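Local atomic coordinates of Polyphosphate:AMP phosphotransferase (Pseudomonas aeruginosa PAO1, PDB entry 3CZP), a protein that transfers phosphate from inorganic polyphosphate to AMP to make ADP, and less efficiently to GMP to make GDP, in a magnesium-dependent reaction. Residues N109-M114 and L149-F154; M114-V119 and S179-K184. All blocks are in the same frame, centred on the assembly; numbering follows the deposited sequence.

Contact 1: N109-M114 and L149-F154; sequences NWYSQM and LFKFWF
Tyr111 and Lys151 reach for each other across a CA–CA separation of 10.2 Å, a gap too wide for the backbones and bridged by two long side chains. Lys151 NZ donates to Tyr111 OH at 3.2 Å; the two side chains cross at about a right angle, and the amine meets the phenol at its hydroxyl. Further back the lysine also makes an apolar contact, since its CD lies 4.0 Å from Tyr111 CE2 in an oblique approach to the ring. A bend at chi3 (-104°), with the torsions on either side extended, turns the lysine chain beyond CD, leaving CD beside the ring and NZ at the hydroxyl. The shared partner of both groups is Glu139 of helix 125-144: OE1 forms a salt bridge with Lys151 NZ, whereas OE2 is hydrogen-bonded to Tyr111 OH and to Trp110 NE1. Thr203 O, in helix 186-203, takes a further bond from the amine. The adjacent Glu139 carboxylate would be expected to favour the charged form of the buried lysine.

The setting is the parallel five-stranded sheet, of order 2-3-1-4-5, in a PPK2 domain of the P-loop NTPase clan. Lys151 rises from strand 148-155, and helix 110-119 starts directly after strand 103-107. Asn109 is the N-cap of that helix. Its OD1 accepts weakly from Tyr111 N at 3.0 Å, while Ser112 OG receives a likewise weak bond from Asn109 N at 3.3 Å, completing a capping box. Asn109 ND2 is bonded to Phe106 O and Asn49 OD1, tying the helix start to two neighbouring strands. Within the first turn, Trp110 CD1 sits 3.6 Å above one face of the Tyr111 ring, offset toward its rim; Trp210 meets the same tyrosine edge-to-face.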
ATOM      1  N   ASN A 109       0.708 -20.604   1.458  1.00 22.47           N
ATOM      2  CA  ASN A 109       0.512 -19.921   0.204  1.00 21.61           C
ATOM      3  C   ASN A 109      -0.744 -20.556  -0.479  1.00 22.35           C
ATOM      4  O   ASN A 109      -1.537 -21.225   0.166  1.00 21.56           O
ATOM      5  CB  ASN A 109       1.807 -20.028  -0.614  1.00 21.54           C
ATOM      6  CG  ASN A 109       2.301 -21.466  -0.707  1.00 20.33           C
ATOM      7  OD1 ASN A 109       1.550 -22.378  -1.095  1.00 23.27           O
ATOM      8  ND2 ASN A 109       3.514 -21.683  -0.308  1.00 17.73           N
ATOM      9  N   TRP A 110      -0.904 -20.368  -1.764  1.00 21.85           N
ATOM     10  CA  TRP A 110      -2.068 -20.912  -2.466  1.00 21.25           C
ATOM     11  C   TRP A 110      -2.155 -22.473  -2.416  1.00 20.88           C
ATOM     12  O   TRP A 110      -3.222 -23.023  -2.285  1.00 18.34           O
ATOM     13  CB  TRP A 110      -2.097 -20.335  -3.884  1.00 21.44           C
ATOM     14  CG  TRP A 110      -0.802 -20.222  -4.601  1.00 20.47           C
ATOM     15  CD1 TRP A 110      -0.274 -21.126  -5.442  1.00 20.66           C
ATOM     16  CD2 TRP A 110       0.135 -19.122  -4.542  1.00 20.69           C
ATOM     17  NE1 TRP A 110       0.903 -20.667  -5.946  1.00 22.14           N
ATOM     18  CE2 TRP A 110       1.195 -19.446  -5.402  1.00 22.59           C
ATOM     19  CE3 TRP A 110       0.179 -17.900  -3.848  1.00 21.11           C
ATOM     20  CZ2 TRP A 110       2.269 -18.577  -5.626  1.00 20.30           C
ATOM     21  CZ3 TRP A 110       1.269 -17.057  -4.040  1.00 18.64           C
ATOM     22  CH2 TRP A 110       2.295 -17.410  -4.916  1.00 20.69           C
ATOM     23  N   TYR A 111      -1.033 -23.170  -2.429  1.00 20.00           N
ATOM     24  CA  TYR A 111      -0.987 -24.622  -2.275  1.00 20.88           C
ATOM     25  C   TYR A 111      -1.457 -25.143  -0.941  1.00 21.16           C
ATOM     26  O   TYR A 111      -2.241 -26.093  -0.897  1.00 18.38           O
ATOM     27  CB  TYR A 111       0.411 -25.124  -2.568  1.00 22.17           C
ATOM     28  CG  TYR A 111       0.819 -24.846  -3.971  1.00 22.15           C
ATOM     29  CD1 TYR A 111       0.143 -25.447  -5.035  1.00 26.69           C
ATOM     30  CD2 TYR A 111       1.828 -23.978  -4.261  1.00 23.04           C
ATOM     31  CE1 TYR A 111       0.477 -25.201  -6.337  1.00 25.85           C
ATOM     32  CE2 TYR A 111       2.167 -23.714  -5.562  1.00 19.97           C
ATOM     33  CZ  TYR A 111       1.503 -24.374  -6.614  1.00 25.78           C
ATOM     34  OH  TYR A 111       1.843 -24.119  -7.952  1.00 24.51           O
ATOM     35  N   SER A 112      -1.019 -24.527   0.147  1.00 21.32           N
ATOM     36  CA  SER A 112      -1.495 -24.884   1.481  1.00 22.22           C
ATOM     37  C   SER A 112      -2.997 -24.701   1.519  1.00 22.13           C
ATOM     38  O   SER A 112      -3.713 -25.536   2.013  1.00 22.29           O
ATOM     39  CB  SER A 112      -0.857 -24.032   2.585  1.00 22.71           C
ATOM     40  OG  SER A 112       0.505 -23.768   2.312  1.00 30.54           O
ATOM     41  N   GLN A 113      -3.479 -23.580   1.002  1.00 23.37           N
ATOM     42  CA  GLN A 113      -4.906 -23.332   0.969  1.00 24.02           C
ATOM     43  C   GLN A 113      -5.698 -24.437   0.260  1.00 24.10           C
ATOM     44  O   GLN A 113      -6.606 -25.025   0.876  1.00 23.61           O
ATOM     45  CB  GLN A 113      -5.187 -21.969   0.334  1.00 25.70           C
ATOM     46  CG  GLN A 113      -4.679 -20.752   1.169  1.00 24.71           C
ATOM     47  CD  GLN A 113      -5.190 -19.441   0.618  1.00 27.78           C
ATOM     48  OE1 GLN A 113      -5.386 -19.309  -0.591  1.00 32.11           O
ATOM     49  NE2 GLN A 113      -5.369 -18.446   1.498  1.00 31.82           N
HETATM   50  N   MSE A 114      -5.354 -24.746  -1.000  1.00 23.50           N
HETATM   51  CA  MSE A 114      -6.078 -25.794  -1.781  1.00 23.80           C
HETATM   52  C   MSE A 114      -5.944 -27.252  -1.229  1.00 23.50           C
HETATM   53  O   MSE A 114      -6.911 -27.994  -1.217  1.00 23.37           O
HETATM   54  CB  MSE A 114      -5.702 -25.691  -3.270  1.00 24.37           C
HETATM   55  CG  MSE A 114      -4.441 -26.333  -3.670  1.00 22.22           C
HETATM   56 SE   MSE A 114      -3.950 -26.094  -5.520  0.80 29.91          SE
HETATM   57  CE  MSE A 114      -3.591 -24.117  -5.609  1.00 23.70           C
ATOM     58  N   LEU A 149      11.054 -18.081  -9.426  1.00 21.15           N
ATOM     59  CA  LEU A 149      10.105 -18.746  -8.574  1.00 21.21           C
ATOM     60  C   LEU A 149      10.608 -20.126  -8.213  1.00 21.73           C
ATOM     61  O   LEU A 149      10.776 -21.020  -9.072  1.00 23.09           O
ATOM     62  CB  LEU A 149       8.763 -18.878  -9.289  1.00 20.77           C
ATOM     63  CG  LEU A 149       7.709 -19.697  -8.521  1.00 22.96           C
ATOM     64  CD1 LEU A 149       7.372 -19.058  -7.165  1.00 21.11           C
ATOM     65  CD2 LEU A 149       6.449 -19.827  -9.323  1.00 22.57           C
ATOM     66  N   PHE A 150      10.889 -20.309  -6.949  1.00 22.23           N
ATOM     67  CA  PHE A 150      11.261 -21.607  -6.406  1.00 22.07           C
ATOM     68  C   PHE A 150      10.076 -22.198  -5.641  1.00 22.58           C
ATOM     69  O   PHE A 150       9.424 -21.476  -4.878  1.00 23.93           O
ATOM     70  CB  PHE A 150      12.410 -21.425  -5.406  1.00 21.64           C
ATOM     71  CG  PHE A 150      13.694 -20.956  -6.019  1.00 22.77           C
ATOM     72  CD1 PHE A 150      14.647 -21.891  -6.490  1.00 19.79           C
ATOM     73  CD2 PHE A 150      14.018 -19.598  -6.050  1.00 21.87           C
ATOM     74  CE1 PHE A 150      15.855 -21.453  -7.003  1.00 22.18           C
ATOM     75  CE2 PHE A 150      15.204 -19.179  -6.593  1.00 20.90           C
ATOM     76  CZ  PHE A 150      16.117 -20.098  -7.073  1.00 20.55           C
ATOM     77  N   LYS A 151       9.815 -23.507  -5.773  1.00 22.25           N
ATOM     78  CA  LYS A 151       8.828 -24.189  -4.921  1.00 22.27           C
ATOM     79  C   LYS A 151       9.457 -25.439  -4.234  1.00 22.84           C
ATOM     80  O   LYS A 151       9.908 -26.368  -4.892  1.00 24.36           O
ATOM     81  CB  LYS A 151       7.593 -24.584  -5.721  1.00 22.13           C
ATOM     82  CG  LYS A 151       7.038 -23.484  -6.606  1.00 23.65           C
ATOM     83  CD  LYS A 151       5.790 -23.908  -7.238  1.00 23.24           C
ATOM     84  CE  LYS A 151       5.990 -24.274  -8.703  1.00 23.16           C
ATOM     85  NZ  LYS A 151       4.755 -24.751  -9.100  1.00 29.97           N
ATOM     86  N   PHE A 152       9.426 -25.467  -2.909  1.00 21.87           N
ATOM     87  CA  PHE A 152      10.035 -26.535  -2.180  1.00 22.70           C
ATOM     88  C   PHE A 152       8.976 -27.274  -1.435  1.00 21.85           C
ATOM     89  O   PHE A 152       8.177 -26.684  -0.679  1.00 22.67           O
ATOM     90  CB  PHE A 152      11.139 -26.050  -1.219  1.00 20.53           C
ATOM     91  CG  PHE A 152      12.313 -25.456  -1.888  1.00 23.65           C
ATOM     92  CD1 PHE A 152      13.307 -26.244  -2.450  1.00 21.94           C
ATOM     93  CD2 PHE A 152      12.467 -24.073  -1.928  1.00 23.71           C
ATOM     94  CE1 PHE A 152      14.405 -25.642  -3.059  1.00 21.07           C
ATOM     95  CE2 PHE A 152      13.587 -23.479  -2.498  1.00 23.74           C
ATOM     96  CZ  PHE A 152      14.523 -24.239  -3.073  1.00 21.29           C
ATOM     97  N   TRP A 153       8.987 -28.577  -1.643  1.00 22.57           N
ATOM     98  CA  TRP A 153       8.184 -29.511  -0.898  1.00 23.15           C
ATOM     99  C   TRP A 153       9.077 -30.343   0.023  1.00 23.38           C
ATOM    100  O   TRP A 153       9.832 -31.195  -0.422  1.00 24.06           O
ATOM    101  CB  TRP A 153       7.413 -30.430  -1.867  1.00 24.78           C
ATOM    102  CG  TRP A 153       6.601 -31.520  -1.164  1.00 23.72           C
ATOM    103  CD1 TRP A 153       7.076 -32.637  -0.589  1.00 25.96           C
ATOM    104  CD2 TRP A 153       5.192 -31.553  -0.994  1.00 25.78           C
ATOM    105  NE1 TRP A 153       6.057 -33.361  -0.020  1.00 26.88           N
ATOM    106  CE2 TRP A 153       4.884 -32.713  -0.276  1.00 27.60           C
ATOM    107  CE3 TRP A 153       4.153 -30.702  -1.366  1.00 27.42           C
ATOM    108  CZ2 TRP A 153       3.588 -33.074   0.016  1.00 29.61           C
ATOM    109  CZ3 TRP A 153       2.856 -31.062  -1.040  1.00 26.83           C
ATOM    110  CH2 TRP A 153       2.592 -32.216  -0.373  1.00 26.17           C
ATOM    111  N   PHE A 154       8.972 -30.068   1.314  1.00 24.22           N
ATOM    112  CA  PHE A 154       9.674 -30.759   2.369  1.00 24.84           C
ATOM    113  C   PHE A 154       8.938 -32.050   2.705  1.00 26.03           C
ATOM    114  O   PHE A 154       7.750 -32.012   3.098  1.00 26.78           O
ATOM    115  CB  PHE A 154       9.756 -29.859   3.611  1.00 24.57           C
ATOM    116  CG  PHE A 154      10.669 -28.673   3.422  1.00 25.20           C
ATOM    117  CD1 PHE A 154      11.964 -28.682   3.925  1.00 27.53           C
ATOM    118  CD2 PHE A 154      10.270 -27.578   2.656  1.00 25.04           C
ATOM    119  CE1 PHE A 154      12.823 -27.623   3.687  1.00 27.98           C
ATOM    120  CE2 PHE A 154      11.130 -26.483   2.463  1.00 24.73           C
ATOM    121  CZ  PHE A 154      12.383 -26.513   2.966  1.00 24.49           C
TER

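Contact 2: M114-V119 and S179-K184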
HETATM    1  N   MSE A 114      -5.354 -24.746  -1.000  1.00 23.50           N
HETATM    2  CA  MSE A 114      -6.078 -25.794  -1.781  1.00 23.80           C
HETATM    3  C   MSE A 114      -5.944 -27.252  -1.229  1.00 23.50           C
HETATM    4  O   MSE A 114      -6.911 -27.994  -1.217  1.00 23.37           O
HETATM    5  CB  MSE A 114      -5.702 -25.691  -3.270  1.00 24.37           C
HETATM    6  CG  MSE A 114      -4.441 -26.333  -3.670  1.00 22.22           C
HETATM    7 SE   MSE A 114      -3.950 -26.094  -5.520  0.80 29.91          SE
HETATM    8  CE  MSE A 114      -3.591 -24.117  -5.609  1.00 23.70           C
ATOM      9  N   LEU A 115      -4.766 -27.619  -0.699  1.00 23.23           N
ATOM     10  CA  LEU A 115      -4.543 -28.941  -0.114  1.00 23.51           C
ATOM     11  C   LEU A 115      -5.306 -29.077   1.168  1.00 23.89           C
ATOM     12  O   LEU A 115      -5.973 -30.076   1.398  1.00 24.47           O
ATOM     13  CB  LEU A 115      -3.043 -29.193   0.140  1.00 22.49           C
ATOM     14  CG  LEU A 115      -2.275 -29.423  -1.152  1.00 22.90           C
ATOM     15  CD1 LEU A 115      -0.768 -29.405  -0.869  1.00 24.21           C
ATOM     16  CD2 LEU A 115      -2.691 -30.751  -1.815  1.00 21.98           C
ATOM     17  N   TYR A 116      -5.222 -28.069   2.027  1.00 25.69           N
ATOM     18  CA  TYR A 116      -6.000 -28.116   3.278  1.00 25.53           C
ATOM     19  C   TYR A 116      -7.497 -28.227   2.977  1.00 24.21           C
ATOM     20  O   TYR A 116      -8.206 -29.052   3.566  1.00 22.18           O
ATOM     21  CB  TYR A 116      -5.656 -26.908   4.134  1.00 29.50           C
ATOM     22  CG  TYR A 116      -6.568 -26.706   5.319  1.00 30.49           C
ATOM     23  CD1 TYR A 116      -6.420 -27.467   6.498  1.00 36.27           C
ATOM     24  CD2 TYR A 116      -7.621 -25.769   5.259  1.00 36.57           C
ATOM     25  CE1 TYR A 116      -7.290 -27.270   7.591  1.00 36.41           C
ATOM     26  CE2 TYR A 116      -8.503 -25.578   6.336  1.00 34.81           C
ATOM     27  CZ  TYR A 116      -8.331 -26.324   7.493  1.00 36.67           C
ATOM     28  OH  TYR A 116      -9.177 -26.094   8.555  1.00 35.61           O
ATOM     29  N   ALA A 117      -7.967 -27.419   2.039  1.00 21.21           N
ATOM     30  CA  ALA A 117      -9.381 -27.353   1.703  1.00 22.55           C
ATOM     31  C   ALA A 117      -9.927 -28.732   1.226  1.00 21.83           C
ATOM     32  O   ALA A 117     -10.995 -29.239   1.696  1.00 21.76           O
ATOM     33  CB  ALA A 117      -9.634 -26.206   0.638  1.00 20.55           C
ATOM     34  N   ARG A 118      -9.116 -29.409   0.426  1.00 23.54           N
ATOM     35  CA  ARG A 118      -9.483 -30.721  -0.149  1.00 23.55           C
ATOM     36  C   ARG A 118      -9.373 -31.819   0.887  1.00 24.31           C
ATOM     37  O   ARG A 118     -10.319 -32.582   1.075  1.00 25.53           O
ATOM     38  CB  ARG A 118      -8.636 -30.985  -1.375  1.00 23.26           C
ATOM     39  CG  ARG A 118      -9.032 -32.128  -2.239  1.00 25.99           C
ATOM     40  CD  ARG A 118     -10.367 -31.892  -2.798  1.00 30.93           C
ATOM     41  NE  ARG A 118     -10.890 -33.018  -3.484  1.00 34.89           N
ATOM     42  CZ  ARG A 118     -11.817 -33.841  -2.997  1.00 40.27           C
ATOM     43  NH1 ARG A 118     -12.289 -33.698  -1.749  1.00 41.74           N
ATOM     44  NH2 ARG A 118     -12.249 -34.836  -3.779  1.00 42.00           N
ATOM     45  N   VAL A 119      -8.260 -31.856   1.621  1.00 25.38           N
ATOM     46  CA  VAL A 119      -8.038 -32.882   2.619  1.00 27.13           C
ATOM     47  C   VAL A 119      -9.133 -32.828   3.688  1.00 27.72           C
ATOM     48  O   VAL A 119      -9.597 -33.850   4.146  1.00 26.43           O
ATOM     49  CB  VAL A 119      -6.636 -32.785   3.276  1.00 27.93           C
ATOM     50  CG1 VAL A 119      -6.555 -33.687   4.537  1.00 28.09           C
ATOM     51  CG2 VAL A 119      -5.509 -33.138   2.225  1.00 28.49           C
ATOM     52  N   SER A 179      -0.035 -26.227  12.374  1.00 45.28           N
ATOM     53  CA  SER A 179      -0.890 -26.730  11.275  1.00 44.98           C
ATOM     54  C   SER A 179      -2.349 -26.955  11.714  1.00 44.90           C
ATOM     55  O   SER A 179      -2.595 -27.463  12.812  1.00 44.82           O
ATOM     56  CB  SER A 179      -0.333 -28.035  10.692  1.00 45.33           C
ATOM     57  OG  SER A 179      -1.178 -28.525   9.651  1.00 44.27           O
ATOM     58  N   PRO A 180      -3.321 -26.569  10.861  1.00 44.55           N
ATOM     59  CA  PRO A 180      -4.739 -26.830  11.172  1.00 44.29           C
ATOM     60  C   PRO A 180      -5.182 -28.309  11.003  1.00 43.99           C
ATOM     61  O   PRO A 180      -6.249 -28.689  11.516  1.00 43.66           O
ATOM     62  CB  PRO A 180      -5.490 -25.894  10.217  1.00 44.39           C
ATOM     63  CG  PRO A 180      -4.561 -25.658   9.083  1.00 44.09           C
ATOM     64  CD  PRO A 180      -3.153 -25.852   9.581  1.00 44.72           C
ATOM     65  N   LEU A 181      -4.361 -29.117  10.314  1.00 43.51           N
ATOM     66  CA  LEU A 181      -4.601 -30.574  10.156  1.00 43.46           C
ATOM     67  C   LEU A 181      -4.012 -31.389  11.325  1.00 43.40           C
ATOM     68  O   LEU A 181      -2.940 -31.042  11.857  1.00 42.82           O
ATOM     69  CB  LEU A 181      -3.984 -31.103   8.843  1.00 43.29           C
ATOM     70  CG  LEU A 181      -4.544 -30.686   7.481  1.00 42.54           C
ATOM     71  CD1 LEU A 181      -3.635 -31.230   6.380  1.00 42.10           C
ATOM     72  CD2 LEU A 181      -6.003 -31.138   7.288  1.00 39.45           C
ATOM     73  N   ASP A 182      -4.710 -32.466  11.707  1.00 43.09           N
ATOM     74  CA  ASP A 182      -4.235 -33.392  12.752  1.00 43.09           C
ATOM     75  C   ASP A 182      -3.401 -34.474  12.092  1.00 42.81           C
ATOM     76  O   ASP A 182      -3.926 -35.477  11.619  1.00 43.11           O
ATOM     77  CB  ASP A 182      -5.411 -34.024  13.523  1.00 43.17           C
ATOM     78  CG  ASP A 182      -4.956 -34.924  14.695  1.00 43.33           C
ATOM     79  OD1 ASP A 182      -3.748 -35.239  14.826  1.00 43.94           O
ATOM     80  OD2 ASP A 182      -5.827 -35.315  15.501  1.00 43.93           O
ATOM     81  N   TRP A 183      -2.102 -34.268  12.098  1.00 42.47           N
ATOM     82  CA  TRP A 183      -1.195 -35.183  11.469  1.00 41.95           C
ATOM     83  C   TRP A 183      -1.040 -36.521  12.202  1.00 41.65           C
ATOM     84  O   TRP A 183      -0.435 -37.420  11.684  1.00 41.27           O
ATOM     85  CB  TRP A 183       0.133 -34.490  11.220  1.00 41.97           C
ATOM     86  CG  TRP A 183       0.059 -33.425  10.173  1.00 41.62           C
ATOM     87  CD1 TRP A 183      -0.289 -32.145  10.347  1.00 41.60           C
ATOM     88  CD2 TRP A 183       0.331 -33.579   8.791  1.00 41.79           C
ATOM     89  NE1 TRP A 183      -0.254 -31.482   9.177  1.00 42.19           N
ATOM     90  CE2 TRP A 183       0.133 -32.346   8.196  1.00 42.86           C
ATOM     91  CE3 TRP A 183       0.719 -34.645   8.003  1.00 41.51           C
ATOM     92  CZ2 TRP A 183       0.299 -32.151   6.855  1.00 41.93           C
ATOM     93  CZ3 TRP A 183       0.893 -34.445   6.691  1.00 41.92           C
ATOM     94  CH2 TRP A 183       0.691 -33.213   6.125  1.00 41.59           C
ATOM     95  N   LYS A 184      -1.616 -36.643  13.395  1.00 20.00           N
ATOM     96  CA  LYS A 184      -1.642 -37.913  14.137  1.00 20.00           C
ATOM     97  C   LYS A 184      -2.531 -38.960  13.470  1.00 20.00           C
ATOM     98  O   LYS A 184      -2.279 -40.157  13.565  1.00 41.26           O
ATOM     99  CB  LYS A 184      -2.121 -37.723  15.575  1.00 20.00           C
ATOM    100  CG  LYS A 184      -1.206 -36.934  16.461  1.00 20.00           C
ATOM    101  CD  LYS A 184      -1.753 -36.762  17.873  1.00 20.00           C
ATOM    102  CE  LYS A 184      -0.748 -35.970  18.711  1.00 20.00           C
ATOM    103  NZ  LYS A 184      -1.204 -35.730  20.100  1.00 20.00           N
TER
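The last turns of helix 110-119 run past an irregular segment, 179-184, with Tyr116 and Leu181 the nearest pair at a CA–CA distance of 7.4 Å. Tyr116 carries most of the helix's share of the contact. A chi1 of 169°, which sets CG opposite the backbone N, sends the ring out toward the segment, where it meets Pro180 obliquely: Tyr116 CE1 lies 3.5 Å from Pro180 CB, and Pro180 CG is 3.7 Å from CD1 of the same ring. The Leu181 and Tyr116 side chains run antiparallel alongside each other, bringing Leu181 CD2 to 3.8 Å from Tyr116 CD1. Leu181 CD2 is also 3.8 Å from Val119 CG1, so one branch of the leucine serves residues about one turn apart.

This is apolar packing between the helix after strand 103-107 and the loop leading into helix 186-203 of the first PPK2 domain. Phe192 of that helix also touches Leu181. The loop carries its own internal bonds. Ser179 OG accepts from Trp183 NE1 at 3.1 Å, lying 2° out of the indole plane at the ring edge, and more weakly from Leu181 N, the residue that packs on the helix. Just beyond, Asp182 OD1 takes Lys184 N at 2.9 Å in an Asx turn, the donor approaching on the anti side and 34° out of the carboxylate plane. Trp183 additionally packs edge-to-face with Phe192.

Overall arrangement
Contacts 1 and 2 have centres 14 Å apart and use successive parts of helix 110-119, sharing Met114, a selenomethionine here. Their segments alternate along the chain: 109-114, 114-119, 149-154, then 179-184. The start of the helix faces strand 148-155 of the parallel sheet, while its end meets the loop before helix 186-203. The two sites also touch directly, Trp153 CZ3 lying 4.0 Å from Leu115 CD1. A single helix thus joins the central parallel sheet to a more peripheral loop, all within the N-terminal PPK2 domain, which seems to be catalytically inactive and might mediate dimerization; neither contact involves the other subunit.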